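Local coordinates for B- and T-lymphocyte attenuator (Mus musculus, PDB 1XAU), which acts as an inhibitory receptor on lymphocytes, damping antigen receptor signalling through the phosphatases SHP-1 and SHP-2 and interacting with the TNF-receptor family member HVEM, at residues 97-101 against 102-106. Residues are numbered along the deposited sequence; the frame is centred on the assembly and turned at random.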
loop_
_atom_site.group_PDB
_atom_site.type_symbol
_atom_site.label_atom_id
_atom_site.label_comp_id
_atom_site.label_asym_id
_atom_site.label_seq_id
_atom_site.Cartn_x
_atom_site.Cartn_y
_atom_site.Cartn_z
ATOM N N SER A 97 -4.036 2.816 4.879
ATOM C CA SER A 97 -4.997 3.568 5.711
ATOM C C SER A 97 -4.210 4.359 6.720
ATOM O O SER A 97 -3.015 4.124 6.953
ATOM C CB SER A 97 -5.984 2.667 6.484
ATOM O OG SER A 97 -5.257 1.659 7.145
ATOM N N THR A 98 -4.886 5.320 7.336
ATOM C CA THR A 98 -4.189 6.071 8.326
ATOM C C THR A 98 -5.246 6.587 9.302
ATOM O O THR A 98 -6.376 6.807 8.916
ATOM C CB THR A 98 -3.385 7.256 7.696
ATOM O OG1 THR A 98 -2.697 7.962 8.751
ATOM C CG2 THR A 98 -4.298 8.256 7.033
ATOM N N ASN A 99 -4.862 6.723 10.562
ATOM C CA ASN A 99 -5.726 7.281 11.620
ATOM C C ASN A 99 -4.964 8.601 11.723
ATOM O O ASN A 99 -3.796 8.631 12.174
ATOM C CB ASN A 99 -5.591 6.493 12.942
ATOM C CG ASN A 99 -5.961 5.037 12.794
ATOM O OD1 ASN A 99 -6.751 4.671 11.885
ATOM N ND2 ASN A 99 -5.426 4.173 13.691
ATOM N N PHE A 100 -5.553 9.673 11.235
ATOM C CA PHE A 100 -4.812 10.928 11.292
ATOM C C PHE A 100 -5.767 11.995 11.768
ATOM O O PHE A 100 -6.801 12.217 11.127
ATOM C CB PHE A 100 -4.291 11.306 9.915
ATOM C CG PHE A 100 -3.391 12.519 9.930
ATOM C CD1 PHE A 100 -2.110 12.447 10.493
ATOM C CD2 PHE A 100 -3.811 13.726 9.360
ATOM C CE1 PHE A 100 -1.244 13.549 10.484
ATOM C CE2 PHE A 100 -2.957 14.829 9.350
ATOM C CZ PHE A 100 -1.668 14.735 9.912
ATOM N N ASN A 101 -5.423 12.678 12.854
ATOM C CA ASN A 101 -6.366 13.667 13.383
ATOM C C ASN A 101 -7.382 12.745 14.095
ATOM O O ASN A 101 -6.984 11.798 14.801
ATOM C CB ASN A 101 -7.003 14.446 12.220
ATOM C CG ASN A 101 -8.164 15.341 12.650
ATOM O OD1 ASN A 101 -8.319 15.657 13.848
ATOM N ND2 ASN A 101 -8.973 15.789 11.666
ATOM N N SER A 102 -8.676 12.956 13.897
ATOM C CA SER A 102 -9.646 12.110 14.581
ATOM C C SER A 102 -10.364 11.026 13.777
ATOM O O SER A 102 -11.277 10.368 14.293
ATOM C CB SER A 102 -10.666 13.016 15.262
ATOM O OG SER A 102 -10.001 13.759 16.279
ATOM N N GLN A 103 -9.967 10.810 12.524
ATOM C CA GLN A 103 -10.659 9.793 11.758
ATOM C C GLN A 103 -9.764 8.865 11.025
ATOM O O GLN A 103 -8.555 9.066 10.953
ATOM C CB GLN A 103 -11.641 10.391 10.742
ATOM C CG GLN A 103 -11.031 11.488 9.974
ATOM C CD GLN A 103 -10.424 12.497 10.929
ATOM O OE1 GLN A 103 -11.153 13.191 11.680
ATOM N NE2 GLN A 103 -9.082 12.559 10.955
ATOM N N VAL A 104 -10.418 7.848 10.483
ATOM C CA VAL A 104 -9.766 6.808 9.710
ATOM C C VAL A 104 -9.866 7.201 8.254
ATOM O O VAL A 104 -10.959 7.561 7.762
ATOM C CB VAL A 104 -10.486 5.463 9.884
ATOM C CG1 VAL A 104 -9.796 4.376 9.045
ATOM C CG2 VAL A 104 -10.502 5.104 11.379
ATOM N N ILE A 105 -8.737 7.192 7.555
ATOM C CA ILE A 105 -8.803 7.510 6.166
ATOM C C ILE A 105 -8.391 6.214 5.456
ATOM O O ILE A 105 -7.425 5.590 5.871
ATOM C CB ILE A 105 -7.843 8.647 5.831
ATOM C CG1 ILE A 105 -8.270 9.904 6.631
ATOM C CG2 ILE A 105 -7.836 8.867 4.333
ATOM C CD1 ILE A 105 -7.267 11.034 6.558
ATOM N N ASN A 106 -9.096 5.838 4.402
ATOM C CA ASN A 106 -8.779 4.590 3.693
ATOM C C ASN A 106 -8.533 4.850 2.218
ATOM O O ASN A 106 -8.757 5.970 1.719
ATOM C CB ASN A 106 -9.928 3.597 3.846
ATOM C CG ASN A 106 -10.026 3.016 5.275
ATOM O OD1 ASN A 106 -11.000 3.248 5.945
ATOM N ND2 ASN A 106 -9.019 2.274 5.720
#
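Thr98 and Ile105 form an antiparallel hydrogen-bonded pair between strands 97-100 and 103-106, whose directions lie 157° apart: Thr98 N donates to Ile105 O at 2.9 Å, and Ile105 N returns a nearly straight bond to Thr98 O at 2.8 Å. Toward the hairpin end, Phe100 N reaches Gln103 O at 3.1 Å, and a type II' turn from Phe100 to Gln103, with Asn101 and Ser102 at its corners, reverses the chain. On the face carrying Thr98, Phe100 and Ile105, the methyl CG2 of Thr98 lies alongside Ile105, 3.8 Å from its CB. With OG1 anti to the backbone N (chi1 -179°), the threonine hydroxyl is turned to Asn46 O, which it hydrogen-bonds. Ile105 CD1 extends to within 4.5 Å of Phe100 CB, a loose apolar contact, and both side chains also touch Val14. From the opposite face Asn99 and Val104, a non-hydrogen-bonded pair, project together, Asn99 OD1 being 3.8 Å from Val104 CG2. Beyond the hairpin, backbone hydrogen bonding between Ser97 and Thr48 links strand 92-100 to strand 47-52. This beta hairpin with a two-residue loop is formed by the F and G strands of the immunoglobulin domain, its tight turn being the FG loop, the counterpart of CDR3 in antibody variable domains.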